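Local coordinates for protein inositol monophosphatase (Zymomonas mobilis, PDB 4N81) that probably hydrolyses phosphate monoesters with the help of magnesium, as other members of the inositol monophosphatase superfamily do, at residues A[62-68]-A[79-84]; A[85-89]-A[101-105]; A[104-108]-A[208-214]; A[110-114]-A[232-236]; A[113-117]-A[128-132]. One frame throughout, in Å; residues are numbered along the deposited sequence.

Contact 1 (A[62-68]-A[79-84]); sequences RPEDGIF and ARRLWV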
# COMPACT_ATOMS: atom_id res chain seq x y z
N ARG A 62 -26.34 15.11 -17.56
CA ARG A 62 -27.24 15.21 -16.42
C ARG A 62 -27.42 16.65 -16.03
O ARG A 62 -27.08 17.03 -14.93
CB ARG A 62 -26.69 14.39 -15.24
CG ARG A 62 -26.66 12.90 -15.53
CD ARG A 62 -28.06 12.29 -15.67
NE ARG A 62 -27.95 10.84 -15.69
CZ ARG A 62 -27.71 10.12 -16.78
NH1 ARG A 62 -27.60 10.72 -17.96
NH2 ARG A 62 -27.58 8.79 -16.70
N PRO A 63 -28.08 17.43 -16.92
CA PRO A 63 -28.24 18.87 -16.72
C PRO A 63 -28.96 19.21 -15.43
O PRO A 63 -28.68 20.23 -14.80
CB PRO A 63 -29.06 19.31 -17.93
CG PRO A 63 -28.79 18.28 -18.96
CD PRO A 63 -28.58 16.98 -18.22
N GLU A 64 -29.90 18.36 -15.04
CA GLU A 64 -30.69 18.63 -13.83
C GLU A 64 -30.06 18.18 -12.50
O GLU A 64 -30.57 18.52 -11.42
CB GLU A 64 -32.09 18.06 -14.00
CG GLU A 64 -32.73 18.41 -15.35
CD GLU A 64 -34.04 17.68 -15.59
OE1 GLU A 64 -34.47 16.91 -14.68
OE2 GLU A 64 -34.63 17.87 -16.68
N ASP A 65 -28.98 17.37 -12.55
CA ASP A 65 -28.31 16.92 -11.33
C ASP A 65 -27.30 17.91 -10.76
O ASP A 65 -26.61 18.59 -11.51
CB ASP A 65 -27.57 15.57 -11.55
CG ASP A 65 -28.51 14.43 -11.94
OD1 ASP A 65 -27.98 13.38 -12.35
OD2 ASP A 65 -29.76 14.61 -11.83
N GLY A 66 -27.15 17.93 -9.44
CA GLY A 66 -26.09 18.69 -8.81
C GLY A 66 -24.72 18.03 -8.97
O GLY A 66 -24.61 16.82 -9.26
N ILE A 67 -23.67 18.83 -8.78
CA ILE A 67 -22.32 18.28 -8.67
C ILE A 67 -21.77 18.84 -7.37
O ILE A 67 -21.69 20.07 -7.20
CB ILE A 67 -21.42 18.71 -9.82
CG1 ILE A 67 -21.98 18.17 -11.15
CG2 ILE A 67 -19.95 18.26 -9.56
CD1 ILE A 67 -21.29 18.71 -12.38
N PHE A 68 -21.46 17.93 -6.45
CA PHE A 68 -21.13 18.28 -5.07
C PHE A 68 -19.88 19.14 -5.06
O PHE A 68 -18.96 18.92 -5.86
CB PHE A 68 -20.96 17.01 -4.22
CG PHE A 68 -20.49 17.28 -2.82
CD1 PHE A 68 -19.13 17.32 -2.52
CD2 PHE A 68 -21.42 17.47 -1.79
CE1 PHE A 68 -18.68 17.57 -1.21
CE2 PHE A 68 -20.98 17.71 -0.47
CZ PHE A 68 -19.61 17.76 -0.19
N ALA A 79 -30.48 20.39 -5.67
CA ALA A 79 -31.12 19.25 -6.31
C ALA A 79 -31.18 18.06 -5.35
O ALA A 79 -30.30 17.90 -4.48
CB ALA A 79 -30.41 18.86 -7.63
N ARG A 80 -32.23 17.25 -5.51
CA ARG A 80 -32.35 16.01 -4.78
C ARG A 80 -31.18 15.07 -5.10
O ARG A 80 -30.74 14.34 -4.20
CB ARG A 80 -33.64 15.27 -5.19
CG ARG A 80 -34.90 15.70 -4.51
CD ARG A 80 -35.98 14.63 -4.67
NE ARG A 80 -35.63 13.38 -3.98
CZ ARG A 80 -35.26 12.24 -4.58
NH1 ARG A 80 -35.19 12.16 -5.91
NH2 ARG A 80 -34.96 11.17 -3.85
N ARG A 81 -30.69 15.10 -6.36
CA ARG A 81 -29.64 14.18 -6.86
C ARG A 81 -28.33 14.95 -7.09
O ARG A 81 -28.31 15.98 -7.79
CB ARG A 81 -30.05 13.54 -8.21
CG ARG A 81 -31.28 12.59 -8.15
CD ARG A 81 -31.88 12.23 -9.54
NE ARG A 81 -30.86 12.05 -10.59
CZ ARG A 81 -30.43 10.89 -11.06
NH1 ARG A 81 -30.92 9.74 -10.59
NH2 ARG A 81 -29.51 10.86 -12.01
N LEU A 82 -27.22 14.43 -6.56
CA LEU A 82 -25.93 15.11 -6.66
C LEU A 82 -24.86 14.10 -7.04
O LEU A 82 -24.79 13.02 -6.42
CB LEU A 82 -25.49 15.66 -5.28
CG LEU A 82 -26.35 16.71 -4.58
CD1 LEU A 82 -25.68 17.09 -3.25
CD2 LEU A 82 -26.49 17.92 -5.47
N TRP A 83 -23.98 14.47 -7.95
CA TRP A 83 -22.79 13.66 -8.22
C TRP A 83 -21.61 14.13 -7.36
O TRP A 83 -21.38 15.34 -7.21
CB TRP A 83 -22.42 13.78 -9.70
CG TRP A 83 -23.46 13.13 -10.58
CD1 TRP A 83 -24.59 13.68 -11.07
CD2 TRP A 83 -23.45 11.76 -11.01
NE1 TRP A 83 -25.31 12.74 -11.80
CE2 TRP A 83 -24.62 11.55 -11.78
CE3 TRP A 83 -22.57 10.68 -10.81
CZ2 TRP A 83 -24.92 10.32 -12.36
CZ3 TRP A 83 -22.87 9.47 -11.38
CH2 TRP A 83 -24.04 9.30 -12.15
N VAL A 84 -20.85 13.17 -6.81
CA VAL A 84 -19.72 13.49 -5.96
C VAL A 84 -18.52 12.86 -6.64
O VAL A 84 -18.53 11.66 -6.86
CB VAL A 84 -19.92 12.88 -4.55
CG1 VAL A 84 -18.74 13.21 -3.62
CG2 VAL A 84 -21.22 13.40 -3.92
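R81 grips the carboxylate of D65 side-on. R81 NE gives an almost straight bond to D65 OD2, 3.0 Å long and 176° at the hydrogen. R81 NH2 makes the salt bridge to D65 OD1, also at 3.0 Å. The two flat groups are turned 47° apart. NH2 therefore meets OD1 on its syn side, while NE lies above the carboxylate plane. The anti side of OD1 goes to the indole, and W83 NE1 donates to D65 OD1 at 2.8 Å from nearly within the ring plane. R62 lies close by, with its CG 4.0 Å from W83 NE1. The guanidinium groups of R62 and R81 come near each other, but both also pair with D9 of helix 7-24. Beside this cluster strands 66-67 and 81-86 run parallel, bonded from G66 N to R81 O, from G66 O to W83 N and from F68 N to W83 O. The fit is tight at G66, where L82 CD2 presses to 3.5 Å from G66 CA. Both oxygens of the buried D65 carboxylate are thus satisfied by donors of the neighbouring strand. The arginine beside it would probably keep the group ionised, so that charge as well as backbone bonding holds this edge strand.

Contact 2 (A[85-89]-A[101-105]); sequences LDPID and FGTLI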
# COMPACT_ATOMS: atom_id res chain seq x y z
N LEU A 85 -17.51 13.66 -7.00
CA LEU A 85 -16.32 13.17 -7.71
C LEU A 85 -15.06 13.38 -6.88
O LEU A 85 -14.87 14.45 -6.30
CB LEU A 85 -16.15 13.94 -9.02
CG LEU A 85 -17.43 14.04 -9.85
CD1 LEU A 85 -17.21 14.87 -11.09
CD2 LEU A 85 -17.97 12.67 -10.22
N ASP A 86 -14.21 12.37 -6.79
CA ASP A 86 -12.87 12.55 -6.29
C ASP A 86 -11.91 11.90 -7.31
O ASP A 86 -11.75 10.66 -7.29
CB ASP A 86 -12.69 11.91 -4.91
CG ASP A 86 -11.41 12.42 -4.20
OD1 ASP A 86 -10.78 13.35 -4.76
OD2 ASP A 86 -11.07 11.93 -3.10
N PRO A 87 -11.31 12.68 -8.22
CA PRO A 87 -10.50 12.02 -9.27
C PRO A 87 -9.38 11.13 -8.72
O PRO A 87 -9.12 10.06 -9.25
CB PRO A 87 -9.85 13.22 -10.00
CG PRO A 87 -10.94 14.34 -9.87
CD PRO A 87 -11.50 14.14 -8.47
N ILE A 88 -8.76 11.58 -7.64
CA ILE A 88 -7.66 10.83 -7.00
C ILE A 88 -7.87 10.85 -5.48
O ILE A 88 -7.43 11.75 -4.78
CB ILE A 88 -6.28 11.42 -7.37
CG1 ILE A 88 -6.08 11.40 -8.91
CG2 ILE A 88 -5.13 10.63 -6.67
CD1 ILE A 88 -4.84 12.18 -9.39
N ASP A 89 -8.54 9.82 -4.97
CA ASP A 89 -8.59 9.64 -3.54
C ASP A 89 -7.33 8.87 -3.16
O ASP A 89 -7.05 7.83 -3.75
CB ASP A 89 -9.83 8.83 -3.15
CG ASP A 89 -9.94 8.68 -1.65
OD1 ASP A 89 -9.78 7.53 -1.16
OD2 ASP A 89 -10.13 9.71 -0.97
N PHE A 101 -4.24 4.47 -4.85
CA PHE A 101 -5.20 5.55 -5.00
C PHE A 101 -6.35 5.11 -5.89
O PHE A 101 -6.20 4.15 -6.63
CB PHE A 101 -4.55 6.82 -5.61
CG PHE A 101 -4.19 6.67 -7.04
CD1 PHE A 101 -5.08 7.05 -8.05
CD2 PHE A 101 -2.97 6.14 -7.41
CE1 PHE A 101 -4.74 6.90 -9.38
CE2 PHE A 101 -2.64 5.95 -8.74
CZ PHE A 101 -3.53 6.35 -9.73
N GLY A 102 -7.50 5.78 -5.80
CA GLY A 102 -8.60 5.46 -6.73
C GLY A 102 -9.43 6.68 -7.10
O GLY A 102 -9.51 7.67 -6.36
N THR A 103 -10.07 6.61 -8.27
CA THR A 103 -11.07 7.62 -8.61
C THR A 103 -12.35 7.17 -7.91
O THR A 103 -12.76 6.01 -8.03
CB THR A 103 -11.29 7.61 -10.12
OG1 THR A 103 -10.07 8.04 -10.77
CG2 THR A 103 -12.47 8.56 -10.52
N LEU A 104 -13.01 8.09 -7.22
CA LEU A 104 -14.31 7.79 -6.61
C LEU A 104 -15.38 8.57 -7.34
O LEU A 104 -15.24 9.79 -7.51
CB LEU A 104 -14.31 8.22 -5.14
CG LEU A 104 -13.19 7.66 -4.26
CD1 LEU A 104 -13.36 8.07 -2.79
CD2 LEU A 104 -13.25 6.12 -4.37
N ILE A 105 -16.46 7.88 -7.74
CA ILE A 105 -17.62 8.57 -8.32
C ILE A 105 -18.86 8.11 -7.55
O ILE A 105 -19.08 6.90 -7.37
CB ILE A 105 -17.74 8.17 -9.80
CG1 ILE A 105 -16.51 8.69 -10.58
CG2 ILE A 105 -19.12 8.63 -10.42
CD1 ILE A 105 -16.15 7.86 -11.79
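D86 and L104 exchange both of their backbone bonds. D86 N reaches L104 O at 2.9 Å, and L104 N returns a bond of 2.9 Å to D86 O. Further along, D89 and G102 pair in the same antiparallel way. D89 N donates to G102 O at 2.7 Å, and G102 N donates to D89 O at 2.9 Å. Between the two pairs the register slips by one residue, a beta bulge at the corner made by P87. The carbonyl of P87 thus needs another donor, and a side chain supplies it. T103 OG1 gives its proton to P87 O over 2.7 Å, in the carbonyl plane. The hydroxyl stands beside the T103 backbone N (chi1 -65°), which turns it to the corner. A valine in place of T103 would lose this bond and would probably leave the buried P87 carbonyl without its hydroxyl partner. Apolar contacts fill in around the bonds. L104 CD1 packs on D89 CB at 3.6 Å, and I88 CG2 touches F101 CD1 at 3.8 Å. The D-P-I-D run belongs to a signature motif of the inositol monophosphatase family. D86, I88 and D89 are predicted to bind the catalytic magnesium, I88 presumably through its carbonyl, as in relatives. The carboxylates of D86 and D89 both approach that of D210, and a sulfate lies near D86. Such a gathering of acidic oxygens is consistent with a site made for a cation, with the paired backbones fixing where the acids stand.

Contact 3 (A[104-108]-A[208-214]); sequences LIALV and FYDFAAL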
# COMPACT_ATOMS: atom_id res chain seq x y z
N LEU A 104 -13.01 8.09 -7.22
CA LEU A 104 -14.31 7.79 -6.61
C LEU A 104 -15.38 8.57 -7.34
O LEU A 104 -15.24 9.79 -7.51
CB LEU A 104 -14.31 8.22 -5.14
CG LEU A 104 -13.19 7.66 -4.26
CD1 LEU A 104 -13.36 8.07 -2.79
CD2 LEU A 104 -13.25 6.12 -4.37
N ILE A 105 -16.46 7.88 -7.74
CA ILE A 105 -17.62 8.57 -8.32
C ILE A 105 -18.86 8.11 -7.55
O ILE A 105 -19.08 6.90 -7.37
CB ILE A 105 -17.74 8.17 -9.80
CG1 ILE A 105 -16.51 8.69 -10.58
CG2 ILE A 105 -19.12 8.63 -10.42
CD1 ILE A 105 -16.15 7.86 -11.79
N ALA A 106 -19.73 9.02 -7.17
CA ALA A 106 -20.92 8.59 -6.46
C ALA A 106 -22.11 9.39 -6.93
O ALA A 106 -21.94 10.53 -7.35
CB ALA A 106 -20.72 8.78 -4.98
N LEU A 107 -23.29 8.76 -6.89
CA LEU A 107 -24.56 9.49 -7.05
C LEU A 107 -25.25 9.45 -5.68
O LEU A 107 -25.32 8.38 -5.05
CB LEU A 107 -25.46 8.79 -8.07
CG LEU A 107 -26.87 9.39 -8.23
CD1 LEU A 107 -26.79 10.89 -8.58
CD2 LEU A 107 -27.68 8.62 -9.31
N VAL A 108 -25.80 10.60 -5.25
CA VAL A 108 -26.28 10.78 -3.90
C VAL A 108 -27.70 11.34 -4.04
O VAL A 108 -27.91 12.23 -4.84
CB VAL A 108 -25.36 11.78 -3.16
CG1 VAL A 108 -25.96 12.18 -1.85
CG2 VAL A 108 -23.99 11.18 -2.94
N PHE A 208 -16.78 14.49 2.27
CA PHE A 208 -17.82 13.66 1.65
C PHE A 208 -17.31 13.03 0.33
O PHE A 208 -17.66 11.88 -0.01
CB PHE A 208 -19.10 14.49 1.39
CG PHE A 208 -20.31 13.66 0.96
CD1 PHE A 208 -20.63 12.47 1.60
CD2 PHE A 208 -21.16 14.11 -0.04
CE1 PHE A 208 -21.77 11.71 1.22
CE2 PHE A 208 -22.32 13.38 -0.42
CZ PHE A 208 -22.62 12.17 0.21
N TYR A 209 -16.42 13.73 -0.37
CA TYR A 209 -15.81 13.24 -1.60
C TYR A 209 -15.07 11.94 -1.32
O TYR A 209 -14.90 11.11 -2.22
CB TYR A 209 -14.68 14.20 -2.10
CG TYR A 209 -15.07 15.61 -2.28
CD1 TYR A 209 -15.66 16.04 -3.49
CD2 TYR A 209 -14.87 16.54 -1.28
CE1 TYR A 209 -16.03 17.36 -3.70
CE2 TYR A 209 -15.24 17.87 -1.46
CZ TYR A 209 -15.82 18.28 -2.67
OH TYR A 209 -16.18 19.62 -2.84
N ASP A 210 -14.57 11.80 -0.11
CA ASP A 210 -13.76 10.62 0.21
C ASP A 210 -14.57 9.36 0.59
O ASP A 210 -14.00 8.29 0.56
CB ASP A 210 -12.83 10.89 1.40
CG ASP A 210 -11.91 12.12 1.19
OD1 ASP A 210 -11.44 12.35 0.05
OD2 ASP A 210 -11.68 12.84 2.19
N PHE A 211 -15.86 9.48 0.97
CA PHE A 211 -16.61 8.29 1.42
C PHE A 211 -17.95 8.03 0.75
O PHE A 211 -18.52 6.89 0.86
CB PHE A 211 -16.75 8.24 2.98
CG PHE A 211 -17.51 9.40 3.57
CD1 PHE A 211 -18.90 9.39 3.64
CD2 PHE A 211 -16.84 10.50 4.08
CE1 PHE A 211 -19.62 10.45 4.23
CE2 PHE A 211 -17.53 11.56 4.65
CZ PHE A 211 -18.93 11.54 4.73
N ALA A 212 -18.45 9.05 0.04
CA ALA A 212 -19.76 8.87 -0.58
C ALA A 212 -19.79 7.60 -1.43
O ALA A 212 -20.71 6.80 -1.30
CB ALA A 212 -20.13 10.11 -1.48
N ALA A 213 -18.79 7.41 -2.30
CA ALA A 213 -18.81 6.22 -3.22
C ALA A 213 -18.65 4.92 -2.43
O ALA A 213 -19.04 3.83 -2.91
CB ALA A 213 -17.66 6.32 -4.26
N LEU A 214 -17.98 5.00 -1.28
CA LEU A 214 -17.64 3.76 -0.58
C LEU A 214 -18.85 3.09 0.03
O LEU A 214 -18.90 1.85 0.18
CB LEU A 214 -16.65 4.05 0.55
CG LEU A 214 -15.42 4.88 0.14
CD1 LEU A 214 -14.63 5.17 1.36
CD2 LEU A 214 -14.57 4.14 -0.92
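L104 leans from its strand onto the short helical turn 208-211 and the residues after it. L104 CB meets A213 CB at 4.0 Å. CG stands beside the backbone N (chi1 -55°) and sends its two methyls to different partners. L104 CD1 lies over the backbone of the turn, 3.4 Å from D210 O, with Y209 O almost as near. L104 CD2 crosses the end of L214 and comes to 4.2 Å from L214 CD2. The next inward-facing residue, A106, is small, and segment 208-214 comes close to it. A106 CB is 3.6 Å from A213 N and 3.8 Å from A212 CB. V108 and F208 approach from opposite directions, the V108 methyls meeting the CZ and CE2 end of the ring. V108 CG1 is anti to the backbone N (chi1 170°), which puts both methyls against the ring. CG1 touches in the ring plane at the edge, and V108 CG2 comes obliquely to 3.6 Å from F208 CZ. The methyl of A212 lies over one face of the same ring. With an alanine at V108, both methyls would be gone and a gap would probably open beside the F208 ring. The side chains that meet are apolar, and some also lie against backbone carbonyls. D210 points away toward the predicted magnesium site, its OD2 held by K207 N. Strand 102-109 is flanked here by strands 81-86 and 112-120, and V84 and I118 join the packing. Segment 208-214 lies on one face of this sheet, while I105 on the other face packs against helix 7-24.

Contact 4 (A[110-114]-A[232-236]); sequences DGRPV and PLNKN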
# COMPACT_ATOMS: atom_id res chain seq x y z
N ASP A 110 -31.12 12.76 -1.76
CA ASP A 110 -31.54 13.19 -0.42
C ASP A 110 -30.37 13.03 0.58
O ASP A 110 -30.56 12.63 1.74
CB ASP A 110 -32.74 12.39 0.03
CG ASP A 110 -33.88 12.44 -0.99
OD1 ASP A 110 -34.48 11.39 -1.22
OD2 ASP A 110 -34.16 13.52 -1.58
N GLY A 111 -29.17 13.31 0.10
CA GLY A 111 -27.99 13.32 0.93
C GLY A 111 -27.42 11.92 1.15
O GLY A 111 -26.34 11.83 1.73
N ARG A 112 -28.09 10.86 0.67
CA ARG A 112 -27.57 9.48 0.81
C ARG A 112 -26.91 8.89 -0.45
O ARG A 112 -27.53 8.94 -1.49
CB ARG A 112 -28.70 8.51 1.22
CG ARG A 112 -29.41 8.86 2.54
CD ARG A 112 -28.44 8.76 3.79
NE ARG A 112 -29.19 9.20 4.99
CZ ARG A 112 -29.91 8.36 5.70
NH1 ARG A 112 -29.93 7.07 5.36
NH2 ARG A 112 -30.58 8.78 6.77
N PRO A 113 -25.68 8.33 -0.35
CA PRO A 113 -25.15 7.69 -1.57
C PRO A 113 -26.04 6.56 -2.02
O PRO A 113 -26.45 5.74 -1.19
CB PRO A 113 -23.81 7.09 -1.11
CG PRO A 113 -23.41 7.93 0.09
CD PRO A 113 -24.72 8.33 0.76
N VAL A 114 -26.29 6.48 -3.32
CA VAL A 114 -27.07 5.36 -3.86
C VAL A 114 -26.27 4.62 -4.95
O VAL A 114 -26.66 3.53 -5.39
CB VAL A 114 -28.40 5.82 -4.43
CG1 VAL A 114 -29.27 6.45 -3.32
CG2 VAL A 114 -28.17 6.81 -5.58
N PRO A 232 -26.24 6.62 9.90
CA PRO A 232 -25.91 6.65 8.46
C PRO A 232 -24.99 7.77 8.08
O PRO A 232 -25.08 8.86 8.64
CB PRO A 232 -27.24 7.01 7.80
CG PRO A 232 -28.28 6.61 8.77
CD PRO A 232 -27.68 6.77 10.15
N LEU A 233 -24.12 7.51 7.11
CA LEU A 233 -23.25 8.55 6.60
C LEU A 233 -24.05 9.26 5.52
O LEU A 233 -24.81 8.63 4.76
CB LEU A 233 -22.00 7.91 6.00
CG LEU A 233 -21.11 7.23 7.04
CD1 LEU A 233 -20.02 6.33 6.42
CD2 LEU A 233 -20.45 8.37 7.90
N ASN A 234 -23.91 10.57 5.48
CA ASN A 234 -24.61 11.37 4.49
C ASN A 234 -23.79 12.57 4.11
O ASN A 234 -22.66 12.74 4.59
CB ASN A 234 -26.06 11.70 4.91
CG ASN A 234 -26.15 12.67 6.09
OD1 ASN A 234 -25.22 13.42 6.38
ND2 ASN A 234 -27.33 12.67 6.74
N LYS A 235 -24.36 13.41 3.25
CA LYS A 235 -23.62 14.49 2.62
C LYS A 235 -23.05 15.42 3.67
O LYS A 235 -22.05 16.12 3.46
CB LYS A 235 -24.59 15.29 1.73
CG LYS A 235 -23.99 16.60 1.22
CD LYS A 235 -24.99 17.53 0.50
CE LYS A 235 -24.50 19.00 0.59
NZ LYS A 235 -25.16 19.95 -0.33
N ASN A 236 -23.69 15.42 4.81
CA ASN A 236 -23.26 16.29 5.89
C ASN A 236 -22.44 15.73 7.06
O ASN A 236 -22.11 16.48 7.98
CB ASN A 236 -24.46 17.04 6.37
CG ASN A 236 -24.35 18.46 6.00
OD1 ASN A 236 -24.37 18.83 4.77
ND2 ASN A 236 -24.07 19.28 7.02
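G111 turns its carbonyl to segment 232-236, where K235 N donates to G111 O at 3.0 Å, in the carbonyl plane and on a lone pair. The oxygen also meets carbon, for N234 CB lies 3.2 Å from G111 O. K235 CB packs beside the glycine, 4.0 Å from G111 CA. R112 reaches back to the loop by a bend at chi2 (-64°). R112 CD passes 3.8 Å from L233 O and about as near to N234 CB. One face of the guanidinium then meets the CB-CG edge of P232. P232 CB stands over the centre of that face and is 3.6 Å from R112 NH1, while P232 CG touches the other amino nitrogen. D110 and G111 form the two-residue turn of the hairpin between strands 102-109 and 112-120. Both have left-handed backbone angles (phi 82° at G111), as in a type I' turn. Across from it, N234 makes an Asx turn, its OD1 accepting from N236 N at 3.0 Å. D110 also forms a salt bridge with R80, next to strand 81-86. P113 CD lies 4.0 Å from L233 O, and the proline ring also touches P216 of helix 214-220. The K235 chain runs out extended, its CG anti to the backbone N, and packs along F68, L82 and F208.

Contact 5 (A[113-117]-A[128-132]); sequences PVLGI and VGVKD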
# COMPACT_ATOMS: atom_id res chain seq x y z
N PRO A 113 -25.68 8.33 -0.35
CA PRO A 113 -25.15 7.69 -1.57
C PRO A 113 -26.04 6.56 -2.02
O PRO A 113 -26.45 5.74 -1.19
CB PRO A 113 -23.81 7.09 -1.11
CG PRO A 113 -23.41 7.93 0.09
CD PRO A 113 -24.72 8.33 0.76
N VAL A 114 -26.29 6.48 -3.32
CA VAL A 114 -27.07 5.36 -3.86
C VAL A 114 -26.27 4.62 -4.95
O VAL A 114 -26.66 3.53 -5.39
CB VAL A 114 -28.40 5.82 -4.43
CG1 VAL A 114 -29.27 6.45 -3.32
CG2 VAL A 114 -28.17 6.81 -5.58
N LEU A 115 -25.13 5.18 -5.35
CA LEU A 115 -24.30 4.48 -6.37
C LEU A 115 -22.87 4.90 -6.14
O LEU A 115 -22.65 6.06 -5.85
CB LEU A 115 -24.78 4.98 -7.78
CG LEU A 115 -24.11 4.58 -9.10
CD1 LEU A 115 -25.07 5.10 -10.21
CD2 LEU A 115 -22.77 5.18 -9.32
N GLY A 116 -21.91 3.98 -6.28
CA GLY A 116 -20.52 4.36 -6.06
C GLY A 116 -19.61 3.51 -6.91
O GLY A 116 -19.85 2.31 -7.10
N ILE A 117 -18.53 4.10 -7.42
CA ILE A 117 -17.48 3.35 -8.09
C ILE A 117 -16.16 3.76 -7.44
O ILE A 117 -15.93 4.98 -7.16
CB ILE A 117 -17.44 3.67 -9.63
CG1 ILE A 117 -18.64 3.00 -10.34
CG2 ILE A 117 -16.14 3.16 -10.27
CD1 ILE A 117 -18.64 3.15 -11.88
N VAL A 128 -18.00 -1.61 -8.09
CA VAL A 128 -19.23 -0.87 -8.38
C VAL A 128 -20.29 -1.29 -7.37
O VAL A 128 -20.60 -2.49 -7.26
CB VAL A 128 -19.77 -1.22 -9.77
CG1 VAL A 128 -21.02 -0.35 -10.08
CG2 VAL A 128 -18.67 -1.01 -10.82
N GLY A 129 -20.86 -0.31 -6.65
CA GLY A 129 -21.94 -0.58 -5.71
C GLY A 129 -23.17 0.24 -6.04
O GLY A 129 -23.06 1.38 -6.54
N VAL A 130 -24.37 -0.30 -5.78
CA VAL A 130 -25.60 0.41 -6.12
C VAL A 130 -26.65 -0.07 -5.13
O VAL A 130 -26.63 -1.25 -4.70
CB VAL A 130 -26.14 0.02 -7.54
CG1 VAL A 130 -27.32 0.90 -7.93
CG2 VAL A 130 -25.07 0.08 -8.60
N LYS A 131 -27.61 0.79 -4.84
CA LYS A 131 -28.55 0.59 -3.76
C LYS A 131 -29.33 -0.72 -3.97
O LYS A 131 -29.68 -1.40 -3.01
CB LYS A 131 -29.52 1.78 -3.79
CG LYS A 131 -30.80 1.64 -3.00
CD LYS A 131 -31.65 2.92 -3.16
CE LYS A 131 -32.92 2.88 -2.32
NZ LYS A 131 -33.51 4.25 -2.22
N ASP A 132 -29.58 -1.10 -5.21
CA ASP A 132 -30.48 -2.23 -5.44
C ASP A 132 -29.81 -3.48 -6.07
O ASP A 132 -30.48 -4.34 -6.63
CB ASP A 132 -31.77 -1.82 -6.20
CG ASP A 132 -31.50 -1.12 -7.53
OD1 ASP A 132 -30.33 -1.00 -7.96
OD2 ASP A 132 -32.48 -0.69 -8.18
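I117 sets CG1 beside its backbone N (chi1 -74°), and V128 CG2 takes the same place beside its own N (V128 chi1 -176°), so the two branches lie side by side and point the same way. I117 CG1 then meets V128 CG2 at 4.0 Å, with the other valine methyl almost as near. The two segments belong to the beta hairpin of strands 112-120 and 125-130, a step of the antiparallel meander in the larger sheet. Their axes run 171° apart in direction. The centre of the ladder is a pair of glycines. G116 N donates to G129 O at 2.9 Å, and G129 N donates to G116 O at 2.8 Å. Without side chains, these two residues offer only backbone to the sheet face opposite I117 and V128. Backbone carbons add weaker contacts, such as L115 CA to G129 O at 3.3 Å. The next bond, toward K131, joins K131 N to V114 O at 3.0 Å. V114 sits in a classic beta bulge, in which V114 and L115 both face L107 on the other neighbouring strand. The bulge does not break the pairing with 128-132. The V114 carbonyl still takes its donor, and the side chains of V114 and K131 adjoin at their beta carbons. L115, I117, V128 and V130 share one face, and helix 7-24 packs on it. V114 also touches Y6, and so does K131. At the K131 end of the ladder one methyl of V130 is turned to the bulge, with V130 CG1 3.7 Å from V114 O.

Contacts 1, 2 and 5 pair neighbouring strands of one mixed sheet, in the order 66-67, 81-86, 102-109, 112-120, 125-130. Contact 1 closes before contact 2 opens, with centres about 17 Å apart on the shared strand 81-86. Contact 3 lays the distant segment 208-214 on strand 102-109, and its centre is about 8 Å from contact 2. There D210 meets D86 and D89, so a far part of the chain contributes to the predicted magnesium site. Contacts 4 and 5 share P113 and V114, with centres about 12 Å apart. Contact 4 holds the loop 232-236 to the sheet beside contact 3, whose segments alternate with its own along the chain.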